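Local coordinates for protein putative 3-hydroxybutyryl-CoA dehydratase (Rhodopseudomonas palustris, PDB 3HIN) that probably acts as a lyase of the enoyl-CoA hydratase/isomerase (crotonase) family, working on a CoA thioester, at residues 15-19 / 30-34; 48-53 / 97-102; 23-28 / 202-206; 131-135 / 195-201; 104-108 / 216-221. All coordinates share one frame; numbering follows the deposited sequence.

Overall arrangement
Contacts 1, 3 and 4 lie on the mixed sheet of the crotonase fold. Along the chain contacts 2 and 4 nest inside contact 3, whose segments alternate with those of contacts 1 and 5. Contact 1 opens the hairpin of strands 18-23 and 26-31; contact 3 lays helix 197-208 on its turn end, the centres of contacts 1 and 3 being about 18 Å apart. Contact 4 joins the same helix to strand 130-134 and touches contact 3, L204 CD1 lying 3.6 Å from V132 CG2. Contact 2 packs helix 42-51 on helix 85-103 and touches contact 1 through L18. Contact 5, its centre about 14 Å from that of contact 2, joins the loop that follows helix 85-103 to helix 213-228.

Contact 1. Residues 15-19 / 30-34; sequences PSTLV and GLNRP
N32 and V19 meet at the open end of the beta hairpin formed by strands 18-23 and 26-31, where N32 ND2 comes within 3.4 Å of V19 CG2. N32, V19 and T17 bury the most surface here. In N32 the CG is anti to the backbone N (chi1 -172°), which sets the amide beside the V19 CG2 methyl. The main chain of N32 is held as well: N32 N donates to T17 O at 3.0 Å, a bent bond (140° at the hydrogen) whose donor stands above the carbonyl plane. V19 supplies the regular part of the pairing, an antiparallel hydrogen-bonded pair with G30. V19 N donates to G30 O at 2.8 Å. The return bond, from G30 N to V19 O, also measures 2.8 Å. L18 and L31 make the adjoining non-hydrogen-bonded pair, with L18 CD2 4.0 Å from L31 CD1. T17 runs alongside R33, the two pointing the same way, and T17 CB lies 3.9 Å from R33 CG. The hydroxyl of T17 bonds back to D14 O, and the R33 guanidinium goes on to salt bridges with E79 and D76 and to a bond with A39 O. A leucine in place of R33 would probably leave E79 and D76 without their cationic mate and A39 O without this donor. Chemically, the main-chain bonds set the register of the hairpin mouth, apolar methyls and methylenes fill in beside them, and the one charged side chain carries its polar end to acids beyond the hairpin.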
# COMPACT_ATOMS: atom_id res chain seq x y z
N PRO A 15 -31.41 12.94 -6.76
CA PRO A 15 -31.48 14.03 -5.81
C PRO A 15 -32.68 13.93 -4.82
O PRO A 15 -32.71 14.66 -3.82
CB PRO A 15 -31.65 15.27 -6.72
CG PRO A 15 -32.22 14.72 -8.01
CD PRO A 15 -31.53 13.39 -8.15
N SER A 16 -33.66 13.06 -5.07
CA SER A 16 -34.79 12.98 -4.17
C SER A 16 -34.35 12.26 -2.92
O SER A 16 -35.09 12.25 -1.95
CB SER A 16 -35.96 12.22 -4.78
OG SER A 16 -35.68 10.80 -4.75
N THR A 17 -33.17 11.62 -2.95
CA THR A 17 -32.67 10.90 -1.76
C THR A 17 -31.93 11.85 -0.81
O THR A 17 -31.33 11.40 0.12
CB THR A 17 -31.64 9.77 -2.12
OG1 THR A 17 -30.53 10.35 -2.81
CG2 THR A 17 -32.28 8.72 -2.99
N LEU A 18 -31.97 13.16 -1.04
CA LEU A 18 -31.13 14.10 -0.24
C LEU A 18 -32.04 15.28 0.00
O LEU A 18 -32.88 15.53 -0.82
CB LEU A 18 -29.89 14.60 -1.02
CG LEU A 18 -28.77 13.58 -1.25
CD1 LEU A 18 -27.61 14.25 -1.96
CD2 LEU A 18 -28.29 12.87 0.05
N VAL A 19 -31.89 15.97 1.14
CA VAL A 19 -32.54 17.22 1.33
C VAL A 19 -31.50 18.27 1.63
O VAL A 19 -30.88 18.25 2.71
CB VAL A 19 -33.53 17.16 2.51
CG1 VAL A 19 -33.89 18.64 2.96
CG2 VAL A 19 -34.77 16.27 2.15
N GLY A 30 -29.07 16.60 3.97
CA GLY A 30 -29.71 15.60 4.80
C GLY A 30 -29.96 14.33 4.06
O GLY A 30 -30.57 14.35 3.02
N LEU A 31 -29.45 13.22 4.58
CA LEU A 31 -29.66 11.91 3.96
C LEU A 31 -31.14 11.57 4.20
O LEU A 31 -31.62 11.58 5.34
CB LEU A 31 -28.79 10.85 4.64
CG LEU A 31 -27.32 10.68 4.19
CD1 LEU A 31 -26.64 11.90 3.60
CD2 LEU A 31 -26.51 10.03 5.28
N ASN A 32 -31.82 11.25 3.10
CA ASN A 32 -33.24 11.24 3.09
C ASN A 32 -33.80 9.95 2.47
O ASN A 32 -34.50 10.00 1.49
CB ASN A 32 -33.74 12.47 2.32
CG ASN A 32 -35.26 12.64 2.42
OD1 ASN A 32 -35.86 12.31 3.44
ND2 ASN A 32 -35.87 13.15 1.35
N ARG A 33 -33.45 8.80 3.04
CA ARG A 33 -34.12 7.54 2.67
C ARG A 33 -34.56 6.93 3.97
O ARG A 33 -34.11 5.88 4.36
CB ARG A 33 -33.20 6.62 1.91
CG ARG A 33 -32.64 7.20 0.69
CD ARG A 33 -31.80 6.18 0.01
NE ARG A 33 -32.70 5.32 -0.77
CZ ARG A 33 -32.44 4.04 -1.01
NH1 ARG A 33 -33.31 3.33 -1.71
NH2 ARG A 33 -31.33 3.48 -0.53
N PRO A 34 -35.42 7.65 4.70
CA PRO A 34 -35.72 7.24 6.08
C PRO A 34 -36.39 5.84 6.24
O PRO A 34 -36.19 5.18 7.27
CB PRO A 34 -36.60 8.40 6.61
CG PRO A 34 -37.14 9.10 5.34
CD PRO A 34 -36.02 8.97 4.35

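Contact 2. Residues 48-53 / 97-102; sequences LKDCLT and RVFDKI
R97 starts the contact with its CB, 4.0 Å from K49 NZ, where the end of helix 42-51 packs against helix 85-103, a helix-on-helix contact of the crotonase fold. The rest of R97 leaves: bends at chi2 and chi3 turn its guanidinium back to D100, and NE and NH1 both grip D100 OD1 side-on, with R97 NH1 at 2.9 Å from that oxygen. This salt bridge stays within helix 85-103. V98, next in line, divides its methyls between two residues. Its CG1, anti to the backbone N (chi1 174°), crosses L48 at about a right angle and lies 3.9 Å from L48 CD2, while CG2 faces the CB and CD of K49. F99 starts away from segment 48-53, but its ring comes back to M45 of helix 42-51 and to L124 and A127. K101 slides past L52 in the opposite direction, the CB atoms of K101 and L52 being 3.8 Å apart, and its bent chain then brings K101 CE to 3.5 Å from T53 OG1. That hydroxyl is already engaged, donating to K49 O and so tying the turn after the helix back onto its last turn. The amino groups of K49 and K101 lie near each other without touching, so their like charges probably disfavour closer approach. I102 completes the segment: I102 CG1 reaches L52 CD1 at 3.7 Å, and it also touches L124 and A127 of helix 120-127. Near the C-terminal end of both segments, a single water donates to each, at 3.0 Å from L52 O and 2.8 Å from K101 O.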
# COMPACT_ATOMS: atom_id res chain seq x y z
N LEU A 48 -24.97 12.95 -3.84
CA LEU A 48 -23.99 13.46 -2.87
C LEU A 48 -22.73 14.07 -3.52
O LEU A 48 -22.37 15.18 -3.26
CB LEU A 48 -23.56 12.33 -1.92
CG LEU A 48 -22.63 12.69 -0.77
CD1 LEU A 48 -23.23 13.91 -0.00
CD2 LEU A 48 -22.38 11.49 0.23
N LYS A 49 -22.09 13.33 -4.39
CA LYS A 49 -20.96 13.84 -5.11
C LYS A 49 -21.28 15.17 -5.80
O LYS A 49 -20.48 16.12 -5.76
CB LYS A 49 -20.59 12.81 -6.14
CG LYS A 49 -19.30 13.04 -6.87
CD LYS A 49 -19.04 11.82 -7.78
CE LYS A 49 -18.31 12.20 -9.04
NZ LYS A 49 -16.85 12.02 -8.75
N ASP A 50 -22.45 15.22 -6.45
CA ASP A 50 -22.94 16.43 -7.08
C ASP A 50 -23.01 17.60 -6.12
O ASP A 50 -22.53 18.67 -6.46
CB ASP A 50 -24.34 16.23 -7.68
CG ASP A 50 -24.30 15.58 -9.06
OD1 ASP A 50 -23.16 15.27 -9.53
OD2 ASP A 50 -25.41 15.35 -9.65
N CYS A 51 -23.61 17.41 -4.94
CA CYS A 51 -23.72 18.53 -3.99
C CYS A 51 -22.34 19.05 -3.60
O CYS A 51 -22.19 20.22 -3.38
CB CYS A 51 -24.35 18.08 -2.70
SG CYS A 51 -26.03 17.79 -2.85
N LEU A 52 -21.37 18.15 -3.47
CA LEU A 52 -19.99 18.57 -3.19
C LEU A 52 -19.13 18.91 -4.44
O LEU A 52 -17.94 19.08 -4.33
CB LEU A 52 -19.32 17.53 -2.32
CG LEU A 52 -20.22 16.98 -1.21
CD1 LEU A 52 -19.68 15.66 -0.67
CD2 LEU A 52 -20.29 18.00 -0.10
N THR A 53 -19.73 19.04 -5.62
CA THR A 53 -18.93 19.49 -6.77
C THR A 53 -19.23 20.97 -7.02
O THR A 53 -20.39 21.35 -7.04
CB THR A 53 -19.20 18.57 -8.00
OG1 THR A 53 -18.86 17.23 -7.61
CG2 THR A 53 -18.31 18.94 -9.22
N ARG A 97 -14.54 7.89 -4.97
CA ARG A 97 -14.47 9.20 -5.57
C ARG A 97 -15.49 10.14 -4.93
O ARG A 97 -15.24 11.37 -4.82
CB ARG A 97 -14.65 9.18 -7.10
CG ARG A 97 -13.63 8.34 -7.82
CD ARG A 97 -12.18 8.96 -7.84
NE ARG A 97 -11.45 8.83 -6.55
CZ ARG A 97 -10.84 7.71 -6.14
NH1 ARG A 97 -10.23 7.70 -4.95
NH2 ARG A 97 -10.87 6.59 -6.88
N VAL A 98 -16.62 9.59 -4.49
CA VAL A 98 -17.60 10.38 -3.77
C VAL A 98 -16.98 10.87 -2.44
O VAL A 98 -17.03 12.02 -2.12
CB VAL A 98 -18.88 9.60 -3.43
CG1 VAL A 98 -19.78 10.49 -2.55
CG2 VAL A 98 -19.63 9.06 -4.70
N PHE A 99 -16.38 9.97 -1.66
CA PHE A 99 -15.84 10.37 -0.35
C PHE A 99 -14.64 11.30 -0.45
O PHE A 99 -14.34 12.04 0.49
CB PHE A 99 -15.50 9.13 0.48
CG PHE A 99 -16.72 8.35 0.92
CD1 PHE A 99 -17.96 9.00 1.02
CD2 PHE A 99 -16.62 6.99 1.25
CE1 PHE A 99 -19.13 8.29 1.44
CE2 PHE A 99 -17.76 6.26 1.67
CZ PHE A 99 -19.01 6.94 1.80
N ASP A 100 -13.91 11.24 -1.57
CA ASP A 100 -12.81 12.19 -1.75
C ASP A 100 -13.38 13.61 -1.73
O ASP A 100 -12.72 14.54 -1.27
CB ASP A 100 -12.08 11.99 -3.09
CG ASP A 100 -11.02 10.90 -3.05
OD1 ASP A 100 -10.73 10.42 -4.15
OD2 ASP A 100 -10.48 10.48 -1.98
N LYS A 101 -14.60 13.81 -2.24
CA LYS A 101 -15.16 15.19 -2.24
C LYS A 101 -15.53 15.63 -0.82
O LYS A 101 -15.72 16.79 -0.59
CB LYS A 101 -16.43 15.24 -3.10
CG LYS A 101 -16.21 14.73 -4.51
CD LYS A 101 -15.29 15.62 -5.27
CE LYS A 101 -15.80 15.76 -6.73
NZ LYS A 101 -15.11 16.95 -7.38
N ILE A 102 -15.67 14.70 0.11
CA ILE A 102 -15.82 15.07 1.50
C ILE A 102 -14.46 15.36 2.13
O ILE A 102 -14.20 16.46 2.63
CB ILE A 102 -16.44 13.91 2.27
CG1 ILE A 102 -17.74 13.46 1.57
CG2 ILE A 102 -16.72 14.34 3.73
CD1 ILE A 102 -18.66 12.54 2.48
O HOH W 1 -15.72 18.94 -2.37

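Contact 3. Residues 23-28 / 202-206; sequences VGPVLT and LELGN
In L202 the CG stands anti to the backbone N (chi1 -168°), and in V26 the CG1 does the same (chi1 -173°); these rotamers turn the two side chains to each other, and they cross obliquely, L202 CD1 meeting V26 CG1 at 3.7 Å. The same L202 methyl reaches T28 CG2 at 4.1 Å, while the other branch, L202 CD2, lies 4.3 Å from V23 CG1, so one leucine spreads over three residues of the hairpin. V26 sends its second methyl further along the helix, with V26 CG2 3.8 Å from G205 C. A beta carbon at G205 would come uncomfortably close to that methyl. This is a strand-helix contact of the crotonase fold: helix 197-208 covers the V26 and T28 side of strand 26-31, the short axes 9.2 Å apart and running in largely opposed directions (147°). L27, between them, starts away from the helix and touches V20 and T22 of strand 18-23. A type II' beta turn from V23 to V26 ends the hairpin, closed by V23 N to V26 O at 2.8 Å. Within the turn, P25 packs beside the N206 side chain, which crosses it at about a right angle.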
# COMPACT_ATOMS: atom_id res chain seq x y z
N VAL A 23 -28.17 27.27 5.08
CA VAL A 23 -28.49 28.12 6.22
C VAL A 23 -27.32 29.07 6.51
O VAL A 23 -26.28 28.63 7.01
CB VAL A 23 -28.85 27.32 7.46
CG1 VAL A 23 -29.43 28.27 8.54
CG2 VAL A 23 -29.86 26.23 7.12
N GLY A 24 -27.47 30.35 6.16
CA GLY A 24 -26.34 31.28 6.20
C GLY A 24 -25.26 30.71 5.31
O GLY A 24 -25.51 30.37 4.18
N PRO A 25 -24.03 30.56 5.83
CA PRO A 25 -23.00 30.11 4.88
C PRO A 25 -22.74 28.59 4.97
O PRO A 25 -21.67 28.11 4.56
CB PRO A 25 -21.78 30.92 5.34
CG PRO A 25 -21.89 30.82 6.87
CD PRO A 25 -23.45 30.96 7.13
N VAL A 26 -23.69 27.87 5.56
CA VAL A 26 -23.62 26.43 5.74
C VAL A 26 -24.57 25.69 4.79
O VAL A 26 -25.82 25.85 4.85
CB VAL A 26 -23.96 26.02 7.19
CG1 VAL A 26 -23.70 24.49 7.41
CG2 VAL A 26 -23.11 26.85 8.16
N LEU A 27 -23.97 24.89 3.93
CA LEU A 27 -24.70 23.98 3.05
C LEU A 27 -25.09 22.76 3.87
O LEU A 27 -24.22 22.03 4.36
CB LEU A 27 -23.83 23.58 1.89
CG LEU A 27 -24.46 22.69 0.80
CD1 LEU A 27 -25.46 23.48 -0.04
CD2 LEU A 27 -23.39 22.02 -0.04
N THR A 28 -26.38 22.56 4.07
CA THR A 28 -26.77 21.41 4.82
C THR A 28 -27.28 20.32 3.92
O THR A 28 -28.09 20.60 3.01
CB THR A 28 -27.80 21.73 5.93
OG1 THR A 28 -29.07 22.05 5.35
CG2 THR A 28 -27.23 22.89 6.80
N LEU A 202 -24.54 22.47 13.37
CA LEU A 202 -24.76 23.74 12.72
C LEU A 202 -24.08 24.89 13.47
O LEU A 202 -23.55 25.82 12.86
CB LEU A 202 -26.24 23.99 12.52
CG LEU A 202 -26.61 25.16 11.59
CD1 LEU A 202 -26.14 25.00 10.15
CD2 LEU A 202 -28.16 25.48 11.57
N GLU A 203 -24.04 24.88 14.79
CA GLU A 203 -23.23 25.92 15.40
C GLU A 203 -21.72 25.77 15.10
O GLU A 203 -21.02 26.77 14.95
CB GLU A 203 -23.52 26.08 16.89
CG GLU A 203 -22.90 24.99 17.70
CD GLU A 203 -22.34 25.46 19.05
OE1 GLU A 203 -23.16 25.96 19.86
OE2 GLU A 203 -21.10 25.24 19.28
N LEU A 204 -21.21 24.54 15.02
CA LEU A 204 -19.84 24.34 14.55
C LEU A 204 -19.65 24.85 13.15
O LEU A 204 -18.64 25.46 12.87
CB LEU A 204 -19.40 22.88 14.64
CG LEU A 204 -19.37 22.34 16.07
CD1 LEU A 204 -19.00 20.88 16.05
CD2 LEU A 204 -18.34 23.04 16.88
N GLY A 205 -20.61 24.62 12.26
CA GLY A 205 -20.44 25.11 10.85
C GLY A 205 -20.39 26.65 10.83
O GLY A 205 -19.55 27.25 10.15
N ASN A 206 -21.26 27.30 11.60
CA ASN A 206 -21.17 28.78 11.71
C ASN A 206 -19.81 29.27 12.25
O ASN A 206 -19.32 30.35 11.82
CB ASN A 206 -22.32 29.40 12.56
CG ASN A 206 -23.67 29.26 11.88
OD1 ASN A 206 -24.64 28.79 12.50
ND2 ASN A 206 -23.73 29.64 10.59

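Contact 4. Residues 131-135 / 195-201; sequences RVAEA and GSAYDKA
V132 meets the first turn of helix 197-208 from the strand side, its CG1 3.6 Å from K200 CG with the two side chains crossing at about a right angle. Its CG2 faces A201, and its carbonyl oxygen takes part too, V132 O lying 3.6 Å from A197 CB. K200 uses only its inner methylenes for this; its chain bends at chi2 and its NZ goes on to a salt bridge with E203. The pairing is an alpha helix packed along the mixed sheet of the crotonase fold, its short axis 7.9 Å from that of strand 130-134 and nearly antiparallel to it (152°). Small residues, A197 and A201, allow that approach and also touch A112 of the next strand, 109-113. A133 faces the other way. E134 then reaches the helix start: its chain, extended beyond CG, brings OE2 to 2.7 Å from A197 N, a fairly straight bond (162° at the hydrogen) taken on the anti lone pair. CG of E134 also passes 3.4 Å from G195 O. The helix start would probably help to stabilise the carboxylate's negative charge. S196, at the N-cap, caps the first turn, its OG accepting from D199 N at 3.1 Å.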
# COMPACT_ATOMS: atom_id res chain seq x y z
N ARG A 131 -17.11 15.07 13.60
CA ARG A 131 -18.34 14.33 13.79
C ARG A 131 -18.85 14.81 15.13
O ARG A 131 -18.03 15.02 16.08
CB ARG A 131 -18.04 12.79 13.79
CG ARG A 131 -17.76 12.13 12.43
CD ARG A 131 -16.87 10.86 12.54
NE ARG A 131 -15.55 11.27 13.03
CZ ARG A 131 -14.65 11.94 12.29
NH1 ARG A 131 -13.49 12.38 12.85
NH2 ARG A 131 -14.87 12.18 10.99
N VAL A 132 -20.18 15.00 15.23
CA VAL A 132 -20.86 15.29 16.47
C VAL A 132 -21.87 14.16 16.63
O VAL A 132 -22.65 13.88 15.68
CB VAL A 132 -21.62 16.63 16.44
CG1 VAL A 132 -22.11 16.93 17.82
CG2 VAL A 132 -20.74 17.75 15.97
N ALA A 133 -21.80 13.50 17.78
CA ALA A 133 -22.65 12.36 18.06
C ALA A 133 -23.65 12.69 19.18
O ALA A 133 -23.23 13.10 20.28
CB ALA A 133 -21.83 11.12 18.39
N GLU A 134 -24.95 12.57 18.84
CA GLU A 134 -26.07 12.45 19.82
C GLU A 134 -26.02 11.15 20.64
O GLU A 134 -25.42 10.17 20.18
CB GLU A 134 -27.40 12.36 19.05
CG GLU A 134 -28.11 13.60 19.00
CD GLU A 134 -29.32 13.57 18.09
OE1 GLU A 134 -30.25 12.74 18.21
OE2 GLU A 134 -29.32 14.50 17.28
N ALA A 135 -26.70 11.08 21.80
CA ALA A 135 -26.62 9.87 22.60
C ALA A 135 -27.02 8.58 21.85
O ALA A 135 -26.51 7.52 22.17
CB ALA A 135 -27.46 10.00 23.85
N GLY A 195 -30.35 16.99 23.48
CA GLY A 195 -30.57 17.76 22.29
C GLY A 195 -29.75 17.18 21.15
O GLY A 195 -29.31 16.00 21.16
N SER A 196 -29.53 18.03 20.16
CA SER A 196 -29.47 17.50 18.84
C SER A 196 -28.10 17.71 18.15
O SER A 196 -27.49 18.80 18.20
CB SER A 196 -30.71 17.96 18.06
OG SER A 196 -30.37 18.88 17.04
N ALA A 197 -27.60 16.62 17.57
CA ALA A 197 -26.33 16.68 16.89
C ALA A 197 -26.43 17.72 15.75
O ALA A 197 -25.50 18.48 15.51
CB ALA A 197 -25.91 15.26 16.40
N TYR A 198 -27.59 17.79 15.10
CA TYR A 198 -27.79 18.75 14.00
C TYR A 198 -27.54 20.18 14.48
O TYR A 198 -26.80 20.96 13.85
CB TYR A 198 -29.21 18.66 13.42
CG TYR A 198 -29.50 19.74 12.41
CD1 TYR A 198 -29.09 19.61 11.06
CD2 TYR A 198 -30.15 20.91 12.80
CE1 TYR A 198 -29.34 20.64 10.13
CE2 TYR A 198 -30.42 21.91 11.91
CZ TYR A 198 -30.02 21.80 10.58
OH TYR A 198 -30.30 22.86 9.71
N ASP A 199 -28.18 20.52 15.58
CA ASP A 199 -28.07 21.84 16.19
C ASP A 199 -26.61 22.11 16.49
O ASP A 199 -26.07 23.13 16.09
CB ASP A 199 -28.94 21.89 17.44
CG ASP A 199 -30.44 22.15 17.13
OD1 ASP A 199 -30.79 22.56 15.98
OD2 ASP A 199 -31.28 21.99 18.05
N LYS A 200 -25.95 21.17 17.16
CA LYS A 200 -24.52 21.36 17.48
C LYS A 200 -23.70 21.51 16.17
O LYS A 200 -22.86 22.42 16.02
CB LYS A 200 -23.96 20.23 18.35
CG LYS A 200 -22.46 20.41 18.65
CD LYS A 200 -22.25 21.67 19.57
CE LYS A 200 -20.87 21.69 20.23
NZ LYS A 200 -20.65 22.91 21.07
N ALA A 201 -23.98 20.65 15.20
CA ALA A 201 -23.17 20.60 13.99
C ALA A 201 -23.33 21.91 13.31
O ALA A 201 -22.36 22.42 12.72
CB ALA A 201 -23.60 19.45 13.07

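Contact 5. Residues 104-108 / 216-221; sequences YCRVP and NFAVLQ
The ring of Y104 and the side-chain amide of Q221 lie nearly coplanar, their planes 22° apart, and the amide comes in at the ring's edge: Q221 OE1 sits in the ring plane, 3.3 Å from Y104 CD2. The bend of Q221 at chi2 (-76°) turns its amide back to the loop. The N216 side chain crosses that of P108 at about a right angle, bringing its amide beside P108 CD. P108 CD is almost equally far from N216 CG (3.6 Å), ND2 (3.6 Å) and OD1 (3.7 Å), so no single atom of the amide makes the contact. Cutting N216 back to an alanine would remove the amide and is likely to open a gap beside P108 CD. Between N216 and Q221 along the helix lies L220, which fits its methyls against the main chain: L220 CD1 is 3.6 Å from both R106 O and C105 O, and L220 CD2 is 4.1 Å from P108 CB. The contact thus joins the loop between helix 85-103 and strand 109-113 to helix 213-228, which has a wider pi-type turn at 218-221. On the loop side R106 bonds to I55 O and I59 O, and P108 pairs through its backbone with V62 of strand 61-66. The opposing helix, through F217 and A218, leans on M241 of helix 231-247.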
# COMPACT_ATOMS: atom_id res chain seq x y z
N TYR A 104 -11.54 15.97 0.88
CA TYR A 104 -10.75 17.00 0.26
C TYR A 104 -11.65 18.16 -0.10
O TYR A 104 -11.30 18.98 -0.96
CB TYR A 104 -9.91 16.48 -0.96
CG TYR A 104 -8.95 15.41 -0.54
CD1 TYR A 104 -9.17 14.05 -0.88
CD2 TYR A 104 -7.88 15.73 0.32
CE1 TYR A 104 -8.29 13.05 -0.42
CE2 TYR A 104 -6.99 14.74 0.78
CZ TYR A 104 -7.19 13.40 0.36
OH TYR A 104 -6.31 12.40 0.81
N CYS A 105 -12.78 18.27 0.58
CA CYS A 105 -13.68 19.42 0.34
C CYS A 105 -12.93 20.74 0.65
O CYS A 105 -12.12 20.82 1.58
CB CYS A 105 -14.92 19.28 1.25
SG CYS A 105 -16.26 20.53 1.01
N ARG A 106 -13.25 21.79 -0.07
CA ARG A 106 -12.54 23.02 0.20
C ARG A 106 -12.97 23.70 1.51
O ARG A 106 -12.21 24.47 2.13
CB ARG A 106 -12.60 23.98 -0.97
CG ARG A 106 -13.87 24.57 -1.15
CD ARG A 106 -13.79 25.95 -1.92
NE ARG A 106 -15.20 26.24 -2.28
CZ ARG A 106 -16.04 26.89 -1.49
NH1 ARG A 106 -15.61 27.42 -0.37
NH2 ARG A 106 -17.30 27.05 -1.83
N VAL A 107 -14.14 23.34 1.99
CA VAL A 107 -14.54 23.78 3.33
C VAL A 107 -14.73 22.63 4.29
O VAL A 107 -14.85 21.46 3.88
CB VAL A 107 -15.84 24.60 3.22
CG1 VAL A 107 -15.56 25.83 2.36
CG2 VAL A 107 -17.00 23.72 2.68
N PRO A 108 -14.75 22.94 5.61
CA PRO A 108 -14.87 21.75 6.48
C PRO A 108 -16.26 21.11 6.43
O PRO A 108 -17.27 21.81 6.33
CB PRO A 108 -14.63 22.27 7.88
CG PRO A 108 -14.32 23.76 7.76
CD PRO A 108 -14.31 24.16 6.34
N ASN A 216 -8.52 26.95 6.53
CA ASN A 216 -9.12 25.72 6.04
C ASN A 216 -8.16 24.96 5.16
O ASN A 216 -8.05 23.75 5.30
CB ASN A 216 -10.45 25.86 5.29
CG ASN A 216 -11.52 26.43 6.16
OD1 ASN A 216 -11.47 26.36 7.41
ND2 ASN A 216 -12.46 27.10 5.50
N PHE A 217 -7.48 25.63 4.25
CA PHE A 217 -6.56 24.86 3.43
C PHE A 217 -5.50 24.08 4.28
O PHE A 217 -5.27 22.87 4.07
CB PHE A 217 -5.85 25.78 2.43
CG PHE A 217 -5.03 25.03 1.46
CD1 PHE A 217 -5.63 24.40 0.40
CD2 PHE A 217 -3.66 24.89 1.64
CE1 PHE A 217 -4.85 23.67 -0.51
CE2 PHE A 217 -2.87 24.15 0.74
CZ PHE A 217 -3.47 23.55 -0.32
N ALA A 218 -4.82 24.79 5.18
CA ALA A 218 -3.68 24.24 5.94
C ALA A 218 -4.17 23.10 6.83
O ALA A 218 -3.53 22.04 6.92
CB ALA A 218 -3.04 25.33 6.80
N VAL A 219 -5.33 23.30 7.46
CA VAL A 219 -5.84 22.32 8.37
C VAL A 219 -6.41 21.14 7.65
O VAL A 219 -6.09 20.00 7.98
CB VAL A 219 -6.91 22.92 9.29
CG1 VAL A 219 -7.52 21.84 10.17
CG2 VAL A 219 -6.33 24.04 10.14
N LEU A 220 -7.23 21.37 6.63
CA LEU A 220 -7.93 20.23 6.00
C LEU A 220 -7.01 19.42 5.13
O LEU A 220 -7.12 18.21 5.06
CB LEU A 220 -9.09 20.75 5.14
CG LEU A 220 -10.18 21.62 5.81
CD1 LEU A 220 -11.13 22.28 4.76
CD2 LEU A 220 -10.96 20.85 6.78
N GLN A 221 -6.09 20.09 4.44
CA GLN A 221 -5.29 19.38 3.45
C GLN A 221 -3.88 19.16 3.90
O GLN A 221 -3.36 18.04 3.78
CB GLN A 221 -5.18 20.18 2.13
CG GLN A 221 -6.42 20.92 1.67
CD GLN A 221 -7.46 20.04 1.06
OE1 GLN A 221 -7.19 18.88 0.74
NE2 GLN A 221 -8.70 20.58 0.92